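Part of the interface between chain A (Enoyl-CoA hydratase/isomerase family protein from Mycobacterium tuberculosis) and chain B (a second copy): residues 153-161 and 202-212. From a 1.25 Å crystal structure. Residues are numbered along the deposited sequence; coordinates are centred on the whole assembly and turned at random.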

ATOM      1  N   ALA A 153       2.228  -5.869  -4.735  1.00  9.23           N
ATOM      2  CA  ALA A 153       1.997  -5.874  -6.178  1.00  8.77           C
ATOM      3  C   ALA A 153       3.089  -5.085  -6.888  1.00  9.19           C
ATOM      4  O   ALA A 153       3.523  -5.459  -7.973  1.00  9.81           O
ATOM      5  CB  ALA A 153       0.620  -5.311  -6.516  1.00 10.59           C
ATOM      6  N   TYR A 154       3.535  -4.000  -6.264  1.00  8.51           N
ATOM      7  CA  TYR A 154       4.585  -3.169  -6.834  1.00  8.90           C
ATOM      8  C   TYR A 154       5.861  -3.994  -7.018  1.00  8.75           C
ATOM      9  O   TYR A 154       6.519  -3.929  -8.058  1.00  9.42           O
ATOM     10  CB  TYR A 154       4.857  -1.968  -5.920  1.00  8.80           C
ATOM     11  CG  TYR A 154       6.005  -1.092  -6.360  1.00  8.12           C
ATOM     12  CD1 TYR A 154       5.926  -0.346  -7.528  1.00  8.57           C
ATOM     13  CD2 TYR A 154       7.159  -0.985  -5.593  1.00 10.79           C
ATOM     14  CE1 TYR A 154       6.964   0.459  -7.924  1.00  9.10           C
ATOM     15  CE2 TYR A 154       8.208  -0.178  -5.984  1.00 11.40           C
ATOM     16  CZ  TYR A 154       8.108   0.543  -7.155  1.00 10.21           C
ATOM     17  OH  TYR A 154       9.135   1.360  -7.567  1.00 11.54           O
ATOM     18  N   GLN A 155       6.200  -4.787  -6.008  1.00  8.05           N
ATOM     19  CA  GLN A 155       7.379  -5.646  -6.116  1.00  8.69           C
ATOM     20  C   GLN A 155       7.272  -6.604  -7.298  1.00  8.70           C
ATOM     21  O   GLN A 155       8.217  -6.754  -8.076  1.00  9.56           O
ATOM     22  CB  GLN A 155       7.617  -6.417  -4.815  1.00  8.73           C
ATOM     23  CG  GLN A 155       8.092  -5.535  -3.685  1.00  9.44           C
ATOM     24  CD  GLN A 155       9.313  -4.736  -4.077  1.00 11.27           C
ATOM     25  OE1 GLN A 155      10.260  -5.283  -4.644  1.00 14.54           O
ATOM     26  NE2 GLN A 155       9.298  -3.438  -3.793  1.00 10.89           N
ATOM     27  N   GLN A 156       6.128  -7.264  -7.436  1.00  7.91           N
ATOM     28  CA  GLN A 156       6.001  -8.280  -8.478  1.00  8.66           C
ATOM     29  C   GLN A 156       5.828  -7.670  -9.862  1.00  8.58           C
ATOM     30  O   GLN A 156       6.309  -8.223 -10.854  1.00  9.16           O
ATOM     31  CB  GLN A 156       4.851  -9.228  -8.175  1.00  9.83           C
ATOM     32  CG  GLN A 156       5.031  -9.934  -6.840  1.00 10.39           C
ATOM     33  CD  GLN A 156       4.531 -11.358  -6.866  1.00 11.41           C
ATOM     34  OE1 GLN A 156       3.387 -11.609  -7.233  1.00 14.33           O
ATOM     35  NE2 GLN A 156       5.393 -12.306  -6.488  1.00 10.72           N
ATOM     36  N   ALA A 157       5.136  -6.531  -9.932  1.00  8.55           N
ATOM     37  CA  ALA A 157       4.875  -5.879 -11.217  1.00  8.13           C
ATOM     38  C   ALA A 157       6.168  -5.422 -11.863  1.00  8.70           C
ATOM     39  O   ALA A 157       6.290  -5.380 -13.091  1.00 10.61           O
ATOM     40  CB  ALA A 157       3.947  -4.689 -11.024  1.00  8.98           C
ATOM     41  N   THR A 158       7.123  -5.054 -11.022  1.00  8.87           N
ATOM     42  CA  THR A 158       8.369  -4.475 -11.501  1.00  9.04           C
ATOM     43  C   THR A 158       9.421  -5.556 -11.789  1.00  8.19           C
ATOM     44  O   THR A 158       9.666  -5.887 -12.948  1.00  9.65           O
ATOM     45  CB  THR A 158       8.881  -3.381 -10.542  1.00  8.70           C
ATOM     46  OG1 THR A 158       9.055  -3.922  -9.225  1.00  9.17           O
ATOM     47  CG2 THR A 158       7.872  -2.228 -10.475  1.00 10.19           C
ATOM     48  N   GLY A 159      10.005  -6.134 -10.741  1.00  9.48           N
ATOM     49  CA  GLY A 159      11.076  -7.106 -10.906  1.00 10.36           C
ATOM     50  C   GLY A 159      10.670  -8.395 -11.597  1.00  9.78           C
ATOM     51  O   GLY A 159      11.504  -9.058 -12.223  1.00  9.81           O
ATOM     52  N   LEU A 160       9.401  -8.776 -11.492  1.00  9.18           N
ATOM     53  CA  LEU A 160       8.956 -10.038 -12.084  1.00  9.67           C
ATOM     54  C   LEU A 160       8.056  -9.857 -13.304  1.00  9.37           C
ATOM     55  O   LEU A 160       7.565 -10.837 -13.853  1.00 11.25           O
ATOM     56  CB  LEU A 160       8.244 -10.909 -11.049  1.00 10.65           C
ATOM     57  CG  LEU A 160       9.073 -11.331  -9.830  1.00 10.55           C
ATOM     58  CD1 LEU A 160       8.214 -12.153  -8.896  1.00 10.61           C
ATOM     59  CD2 LEU A 160      10.341 -12.106 -10.235  1.00 11.14           C
ATOM     60  N   ALA A 161       7.827  -8.610 -13.717  1.00  9.07           N
ATOM     61  CA  ALA A 161       6.988  -8.327 -14.884  1.00  9.84           C
ATOM     62  C   ALA A 161       5.646  -9.051 -14.784  1.00 11.01           C
ATOM     63  O   ALA A 161       5.135  -9.578 -15.770  1.00 11.72           O
ATOM     64  CB  ALA A 161       7.721  -8.717 -16.169  1.00 11.19           C
TER
ATOM     65  N   ALA B 202      18.102  -6.997 -16.407  1.00 10.68           N
ATOM     66  CA  ALA B 202      16.980  -6.096 -16.159  1.00 10.76           C
ATOM     67  C   ALA B 202      16.297  -6.423 -14.838  1.00 10.07           C
ATOM     68  O   ALA B 202      15.867  -5.528 -14.116  1.00 11.24           O
ATOM     69  CB  ALA B 202      15.989  -6.172 -17.299  1.00 11.35           C
ATOM     70  N   HIS B 203      16.192  -7.709 -14.516  1.00 10.44           N
ATOM     71  CA  HIS B 203      15.592  -8.118 -13.247  1.00  9.69           C
ATOM     72  C   HIS B 203      16.393  -7.571 -12.069  1.00 10.47           C
ATOM     73  O   HIS B 203      15.848  -6.962 -11.148  1.00 10.49           O
ATOM     74  CB  HIS B 203      15.492  -9.645 -13.149  1.00  9.85           C
ATOM     75  CG  HIS B 203      15.175 -10.136 -11.770  1.00  9.43           C
ATOM     76  ND1 HIS B 203      13.919 -10.028 -11.210  1.00  9.62           N
ATOM     77  CD2 HIS B 203      15.958 -10.712 -10.827  1.00 10.24           C
ATOM     78  CE1 HIS B 203      13.939 -10.529  -9.988  1.00  9.96           C
ATOM     79  NE2 HIS B 203      15.165 -10.955  -9.731  1.00 10.80           N
ATOM     80  N   ALA B 204      17.701  -7.781 -12.108  1.00 10.12           N
ATOM     81  CA  ALA B 204      18.559  -7.386 -10.999  1.00 10.89           C
ATOM     82  C   ALA B 204      18.560  -5.869 -10.820  1.00 11.09           C
ATOM     83  O   ALA B 204      18.473  -5.366  -9.703  1.00 12.22           O
ATOM     84  CB  ALA B 204      19.977  -7.895 -11.227  1.00 12.21           C
ATOM     85  N   ALA B 205      18.666  -5.141 -11.923  1.00 10.24           N
ATOM     86  CA  ALA B 205      18.682  -3.690 -11.857  1.00 11.43           C
ATOM     87  C   ALA B 205      17.338  -3.151 -11.380  1.00 10.29           C
ATOM     88  O   ALA B 205      17.277  -2.242 -10.546  1.00 12.27           O
ATOM     89  CB  ALA B 205      19.023  -3.108 -13.216  1.00 13.79           C
ATOM     90  N   THR B 206      16.254  -3.698 -11.919  1.00 11.13           N
ATOM     91  CA  THR B 206      14.926  -3.212 -11.557  1.00 10.26           C
ATOM     92  C   THR B 206      14.583  -3.500 -10.095  1.00  9.56           C
ATOM     93  O   THR B 206      14.005  -2.657  -9.411  1.00 11.33           O
ATOM     94  CB  THR B 206      13.853  -3.795 -12.492  1.00 10.51           C
ATOM     95  OG1 THR B 206      14.120  -3.361 -13.828  1.00 10.54           O
ATOM     96  CG2 THR B 206      12.451  -3.336 -12.085  1.00 10.78           C
ATOM     97  N   LYS B 207      14.937  -4.682  -9.597  1.00 10.07           N
ATOM     98  CA  LYS B 207      14.604  -5.008  -8.212  1.00 11.15           C
ATOM     99  C   LYS B 207      15.373  -4.111  -7.240  1.00 10.91           C
ATOM    100  O   LYS B 207      14.845  -3.706  -6.205  1.00 12.79           O
ATOM    101  CB  LYS B 207      14.818  -6.498  -7.909  1.00 12.90           C
ATOM    102  CG  LYS B 207      16.267  -6.918  -7.716  1.00 12.57           C
ATOM    103  CD  LYS B 207      16.436  -8.430  -7.857  1.00 12.60           C
ATOM    104  CE  LYS B 207      15.752  -9.208  -6.737  1.00 11.59           C
ATOM    105  NZ  LYS B 207      15.931 -10.695  -6.883  1.00 11.18           N
ATOM    106  N   LEU B 208      16.610  -3.767  -7.579  1.00 10.93           N
ATOM    107  CA  LEU B 208      17.349  -2.839  -6.736  1.00 11.95           C
ATOM    108  C   LEU B 208      16.659  -1.468  -6.716  1.00 11.64           C
ATOM    109  O   LEU B 208      16.537  -0.845  -5.663  1.00 12.59           O
ATOM    110  CB  LEU B 208      18.816  -2.731  -7.162  1.00 12.38           C
ATOM    111  CG  LEU B 208      19.680  -3.969  -6.891  1.00 13.46           C
ATOM    112  CD1 LEU B 208      21.093  -3.736  -7.394  1.00 15.61           C
ATOM    113  CD2 LEU B 208      19.701  -4.326  -5.408  1.00 15.16           C
ATOM    114  N   ARG B 209      16.191  -1.007  -7.875  1.00 11.41           N
ATOM    115  CA  ARG B 209      15.457   0.256  -7.931  1.00 10.76           C
ATOM    116  C   ARG B 209      14.154   0.183  -7.134  1.00 10.77           C
ATOM    117  O   ARG B 209      13.788   1.140  -6.450  1.00 12.52           O
ATOM    118  CB  ARG B 209      15.157   0.641  -9.380  1.00 10.51           C
ATOM    119  CG  ARG B 209      16.386   0.973 -10.197  1.00 10.80           C
ATOM    120  CD  ARG B 209      16.005   1.436 -11.596  1.00 11.66           C
ATOM    121  NE  ARG B 209      17.196   1.806 -12.345  1.00 13.33           N
ATOM    122  CZ  ARG B 209      17.189   2.421 -13.524  1.00 14.44           C
ATOM    123  NH1 ARG B 209      16.040   2.738 -14.111  1.00 14.70           N
ATOM    124  NH2 ARG B 209      18.339   2.719 -14.119  1.00 16.38           N
ATOM    125  N   SER B 210      13.455  -0.946  -7.214  1.00 10.75           N
ATOM    126  CA  SER B 210      12.154  -1.073  -6.553  1.00 10.66           C
ATOM    127  C   SER B 210      12.298  -1.240  -5.042  1.00  9.55           C
ATOM    128  O   SER B 210      11.299  -1.224  -4.316  1.00 11.70           O
ATOM    129  CB  SER B 210      11.347  -2.237  -7.131  1.00 11.03           C
ATOM    130  OG  SER B 210      11.820  -3.487  -6.659  1.00 12.40           O
ATOM    131  N   ARG B 211      13.539  -1.404  -4.577  1.00 10.00           N
ATOM    132  CA  ARG B 211      13.828  -1.645  -3.162  1.00 11.12           C
ATOM    133  C   ARG B 211      14.851  -0.691  -2.566  1.00 12.25           C
ATOM    134  O   ARG B 211      15.313  -0.901  -1.455  1.00 11.76           O
ATOM    135  CB  ARG B 211      14.316  -3.083  -2.975  1.00 11.00           C
ATOM    136  CG  ARG B 211      13.273  -4.064  -3.399  1.00 10.98           C
ATOM    137  CD  ARG B 211      13.752  -5.487  -3.409  1.00 10.60           C
ATOM    138  NE  ARG B 211      12.657  -6.317  -3.881  1.00 10.49           N
ATOM    139  CZ  ARG B 211      12.728  -7.622  -4.101  1.00 10.82           C
ATOM    140  NH1 ARG B 211      13.871  -8.271  -3.896  1.00 10.74           N
ATOM    141  NH2 ARG B 211      11.654  -8.270  -4.537  1.00 11.75           N
ATOM    142  N   ALA B 212      15.189   0.366  -3.292  1.00 13.97           N
ATOM    143  CA  ALA B 212      16.323   1.210  -2.931  1.00 15.57           C
ATOM    144  C   ALA B 212      16.232   1.788  -1.524  1.00 14.51           C
ATOM    145  O   ALA B 212      17.163   1.660  -0.724  1.00 15.47           O
ATOM    146  CB  ALA B 212      16.484   2.329  -3.949  1.00 18.20           C
TER
HETATM  147  O   HOH W   1      11.029   2.193  -5.844  1.00 19.76           O
HETATM  148  O   HOH W   2      10.937  -6.094  -7.739  1.00 11.46           O

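This contact between two copies of an enoyl-CoA hydratase/isomerase family protein is a nearly antiparallel packing of two helices, fastened by hydrogen bonds at two places along the contact and spaced by small side chains between them. The axes approach to 9.1 Å at an angle of 152°, and the two backbones come particularly near at A:Gly159, whose CA lies 4.9 Å from the CA of B:Lys207.

The principle illustrated is that a side chain of one copy can reach across an interface to a backbone carbonyl of the other. B:His203 ND1 donates to A:Gly159 O at 2.8 Å and 169°, with the acceptor near the plane of the imidazole, where the nitrogen's N-H points. The other ring nitrogen, B:His203 NE2, accepts from B:Lys207 NZ at 3.0 Å, consistent with a proton on ND1.

Farther along the contact, A:Gln155 uses both atoms of its amide. Its NE2 donates to B:Ser210 O at 3.0 Å, while its OE1 receives B:Arg211 NE at 2.7 Å and, weakly, B:Arg211 NH2 at 3.3 Å. The CA-to-CB bond of A:Gln155 points sideways, yet chi1 and chi2, both m, bring the amide to the partner chain.

Between these anchors the packing is close and mixed in character: B:Thr206 CG2 sits 3.9 Å from A:Thr158 CB, and B:Ser210 CB lies 3.5 Å from A:Thr158 OG1. Two waters bridge the chains. Water 2 accepts from B:Ser210 OG at 3.0 Å and donates to A:Gln155 O at 2.8 Å, while water 1 links A:Tyr154 OH, at 2.7 Å, to B:Arg209 O, to which it donates at 3.0 Å.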